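Local atomic coordinates of D-2-hydroxyacid dehydrogensase protein (Ketogulonicigenium vulgare, PDB entry 4LSW), a protein that probably catalyses the NAD(P)-dependent interconversion of D-2-hydroxyacids and 2-oxoacids, as other members of the D-isomer-specific 2-hydroxyacid dehydrogenase family do. Residues Trp15-Glu18 and Pro19-Ala23; Ala32-Arg35 and Ala36-Leu39. All blocks are in the same frame, centred on the assembly; numbering follows the deposited sequence.

Contact 1 (Trp15-Glu18 and Pro19-Ala23); sequences WDQE and PLDAA
Q17 and D21 sit one turn apart on helix 14-23, the crossover helix of the beta-alpha-beta unit that runs from strand 5-8 to strand 25-28. The CB of D21 lies 3.5 Å from Q17 O. The next atom, D21 CG, is set beside the backbone N of D21 (chi1 -81°) and 3.6 Å from Q17 O, and this swings the carboxylate back along the helix toward Q17. At the tip, OD2 takes a weak hydrogen bond from Q17 NE2 at 3.3 Å, the amide and carboxylate planes being turned 36° apart; D21 OD1 stays farther from Q17 NE2, at 3.9 Å. OD2 also lies near the aliphatic part of Q17, 3.5 Å from its CG, and forms a salt bridge to R28 on strand 25-28, its stronger partner. Q17 reaches the carboxylate because its chain bends at chi2 (70°), while OE1 at the other end of the amide accepts from Q8 of strand 5-8. In the backbone, D21 N donates to Q17 O at 2.9 Å, and L20 N donates to D16 O at 3.0 Å. P19 has no N-H to give, and the helix kinks here; its CG rests 3.2 Å from W15 O instead. On another side, L20 and D16 meet helix 287-306, where D16 forms a salt bridge with R298. With an alanine in place of D21, R28 would probably lose its carboxylate mate and Q17 NE2 its weak bond to OD2. OD2 is thus shared between a charged partner, R28, and a weaker neutral donor, Q17, in a small polar network that ties the helix to both strands of its unit.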
# COMPACT_ATOMS: atom_id res chain seq x y z
N TRP A 15 4.54 -0.15 -20.90
CA TRP A 15 5.21 1.15 -20.93
C TRP A 15 6.54 1.16 -20.16
O TRP A 15 7.36 2.08 -20.32
CB TRP A 15 4.27 2.29 -20.50
CG TRP A 15 3.60 2.15 -19.17
CD1 TRP A 15 4.21 1.94 -17.97
CD2 TRP A 15 2.20 2.27 -18.89
NE1 TRP A 15 3.27 1.89 -16.97
CE2 TRP A 15 2.03 2.10 -17.51
CE3 TRP A 15 1.07 2.51 -19.69
CZ2 TRP A 15 0.77 2.15 -16.90
CZ3 TRP A 15 -0.18 2.55 -19.08
CH2 TRP A 15 -0.32 2.37 -17.70
N ASP A 16 6.75 0.13 -19.35
CA ASP A 16 8.05 -0.10 -18.72
C ASP A 16 8.84 -1.17 -19.46
O ASP A 16 10.06 -1.06 -19.63
CB ASP A 16 7.88 -0.53 -17.26
CG ASP A 16 7.26 0.55 -16.42
OD1 ASP A 16 7.67 1.72 -16.58
OD2 ASP A 16 6.39 0.22 -15.59
N GLN A 17 8.14 -2.22 -19.89
CA GLN A 17 8.80 -3.34 -20.55
C GLN A 17 9.53 -2.91 -21.82
O GLN A 17 10.68 -3.28 -22.05
CB GLN A 17 7.80 -4.44 -20.86
CG GLN A 17 8.45 -5.76 -21.21
CD GLN A 17 9.10 -6.40 -20.01
OE1 GLN A 17 8.44 -6.68 -19.01
NE2 GLN A 17 10.41 -6.62 -20.09
N GLU A 18 8.86 -2.11 -22.64
CA GLU A 18 9.47 -1.66 -23.88
C GLU A 18 10.80 -0.91 -23.67
O GLU A 18 11.80 -1.28 -24.27
CB GLU A 18 8.48 -0.87 -24.74
CG GLU A 18 7.31 -1.71 -25.24
CD GLU A 18 6.14 -0.87 -25.72
OE1 GLU A 18 6.38 0.20 -26.30
OE2 GLU A 18 4.99 -1.30 -25.50
N PRO A 19 10.82 0.12 -22.79
CA PRO A 19 12.12 0.79 -22.64
C PRO A 19 13.17 -0.04 -21.89
O PRO A 19 14.37 0.17 -22.09
CB PRO A 19 11.78 2.06 -21.84
CG PRO A 19 10.46 1.80 -21.23
CD PRO A 19 9.73 0.89 -22.15
N LEU A 20 12.72 -0.95 -21.05
CA LEU A 20 13.65 -1.88 -20.40
C LEU A 20 14.33 -2.76 -21.44
O LEU A 20 15.56 -2.92 -21.42
CB LEU A 20 12.93 -2.75 -19.36
CG LEU A 20 12.71 -2.13 -17.98
CD1 LEU A 20 11.72 -2.94 -17.17
CD2 LEU A 20 14.03 -2.03 -17.24
N ASP A 21 13.54 -3.34 -22.35
CA ASP A 21 14.08 -4.23 -23.38
C ASP A 21 14.95 -3.48 -24.38
O ASP A 21 15.85 -4.07 -24.98
CB ASP A 21 12.96 -4.97 -24.10
CG ASP A 21 12.48 -6.18 -23.32
OD1 ASP A 21 13.33 -6.89 -22.73
OD2 ASP A 21 11.25 -6.41 -23.29
N ALA A 22 14.69 -2.19 -24.55
CA ALA A 22 15.47 -1.37 -25.48
C ALA A 22 16.87 -1.05 -24.95
O ALA A 22 17.83 -0.92 -25.72
CB ALA A 22 14.73 -0.09 -25.81
N ALA A 23 16.99 -0.90 -23.63
CA ALA A 23 18.25 -0.52 -23.02
C ALA A 23 19.06 -1.70 -22.50
O ALA A 23 20.29 -1.62 -22.42
CB ALA A 23 18.01 0.46 -21.88

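Contact 2 (Ala32-Arg35 and Ala36-Leu39); sequences ADDR and AAML
A32 touches M38 at the entrance to helix 35-42, where the chain passes from a loop into the helix and D34 takes the N-cap position. The CB of A32 lies 4.2 Å from the methyl CE of M38, an apolar touch at the end of the methionine chain, which runs extended before bending at chi3 (-80°). Two residues on, D34 caps the helix with its side chain. Its CG stands anti to the backbone N (chi1 -166°), which brings OD1 to A37 N, from which it accepts at 3.0 Å through its anti lone pair. OD1 also comes within 3.4 Å of A37 CB, so the methyl group packs beside the capping oxygen. The backbone of D34 contributes as well: its carbonyl oxygen accepts from M38 N at 3.2 Å. A negative carboxylate in this place is likely to interact favourably with the positive end of the helix dipole. R35 opens the helix, and its O accepts from L39 N at 3.0 Å. The R35 side chain stretches out from CG to NE and crosses that of L39 at a slant, with NE 4.0 Å from L39 CD1; both side chains also touch L61 of helix 59-63, which places this turn against the neighbouring helix. The N-H of A36 is met by a water, which accepts from A36 N at 2.9 Å and donates a weak hydrogen bond to D34 OD1 at 3.3 Å.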
# COMPACT_ATOMS: atom_id res chain seq x y z
N ALA A 32 10.38 -18.60 -18.14
CA ALA A 32 11.24 -19.75 -18.36
C ALA A 32 10.52 -21.06 -18.08
O ALA A 32 9.87 -21.21 -17.05
CB ALA A 32 12.49 -19.64 -17.49
N ASP A 33 10.65 -22.02 -19.00
CA ASP A 33 10.09 -23.35 -18.82
C ASP A 33 10.80 -24.06 -17.67
O ASP A 33 10.21 -24.89 -16.98
CB ASP A 33 10.26 -24.16 -20.10
CG ASP A 33 11.72 -24.47 -20.40
OD1 ASP A 33 12.58 -23.65 -20.02
OD2 ASP A 33 12.00 -25.53 -21.00
N ASP A 34 12.07 -23.72 -17.47
CA ASP A 34 12.88 -24.39 -16.47
C ASP A 34 13.79 -23.38 -15.79
O ASP A 34 14.72 -22.86 -16.41
CB ASP A 34 13.72 -25.50 -17.10
CG ASP A 34 14.31 -26.42 -16.08
OD1 ASP A 34 15.42 -26.13 -15.59
OD2 ASP A 34 13.65 -27.43 -15.74
N ARG A 35 13.53 -23.13 -14.51
CA ARG A 35 14.22 -22.10 -13.75
C ARG A 35 15.73 -22.33 -13.70
O ARG A 35 16.51 -21.45 -14.04
CB ARG A 35 13.66 -22.05 -12.33
CG ARG A 35 14.27 -20.98 -11.44
CD ARG A 35 13.77 -21.13 -10.02
NE ARG A 35 14.53 -20.28 -9.10
CZ ARG A 35 14.17 -19.05 -8.74
NH1 ARG A 35 13.05 -18.51 -9.21
NH2 ARG A 35 14.93 -18.36 -7.90
N ALA A 36 16.12 -23.53 -13.27
CA ALA A 36 17.53 -23.88 -13.13
C ALA A 36 18.28 -23.74 -14.45
O ALA A 36 19.43 -23.31 -14.46
CB ALA A 36 17.70 -25.29 -12.56
N ALA A 37 17.64 -24.10 -15.56
CA ALA A 37 18.29 -24.01 -16.86
C ALA A 37 18.63 -22.56 -17.21
O ALA A 37 19.74 -22.27 -17.66
CB ALA A 37 17.45 -24.65 -17.95
N MET A 38 17.68 -21.65 -16.98
CA MET A 38 17.94 -20.25 -17.28
C MET A 38 19.03 -19.69 -16.38
O MET A 38 19.92 -18.99 -16.85
CB MET A 38 16.68 -19.38 -17.18
CG MET A 38 16.99 -17.88 -17.29
SD MET A 38 15.55 -16.80 -17.50
CE MET A 38 15.19 -16.98 -19.24
N LEU A 39 18.97 -20.02 -15.09
CA LEU A 39 19.98 -19.55 -14.15
C LEU A 39 21.37 -20.11 -14.49
O LEU A 39 22.37 -19.40 -14.36
CB LEU A 39 19.59 -19.87 -12.70
CG LEU A 39 18.38 -19.10 -12.17
CD1 LEU A 39 18.10 -19.49 -10.73
CD2 LEU A 39 18.58 -17.59 -12.29
O HOH W 1 14.48 -25.81 -12.49

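The two contacts follow one another along the chain: contact 1 lies on helix 14-23, strand 25-28 comes next, and contact 2 spans the loop and the start of helix 35-42. Their centres are 22 Å apart and their nearest atoms about 11 Å, so they do not touch. Strand 25-28, at one edge of the mixed six-stranded sheet, joins them in sequence, and both lie on the same side of the chain's centre. That sheet is separate from the seven-stranded parallel one, where a glycine pattern resembles the Rossmann-type fingerprint. Both contacts thus probably lie in the domain that this family usually calls substrate-binding or catalytic.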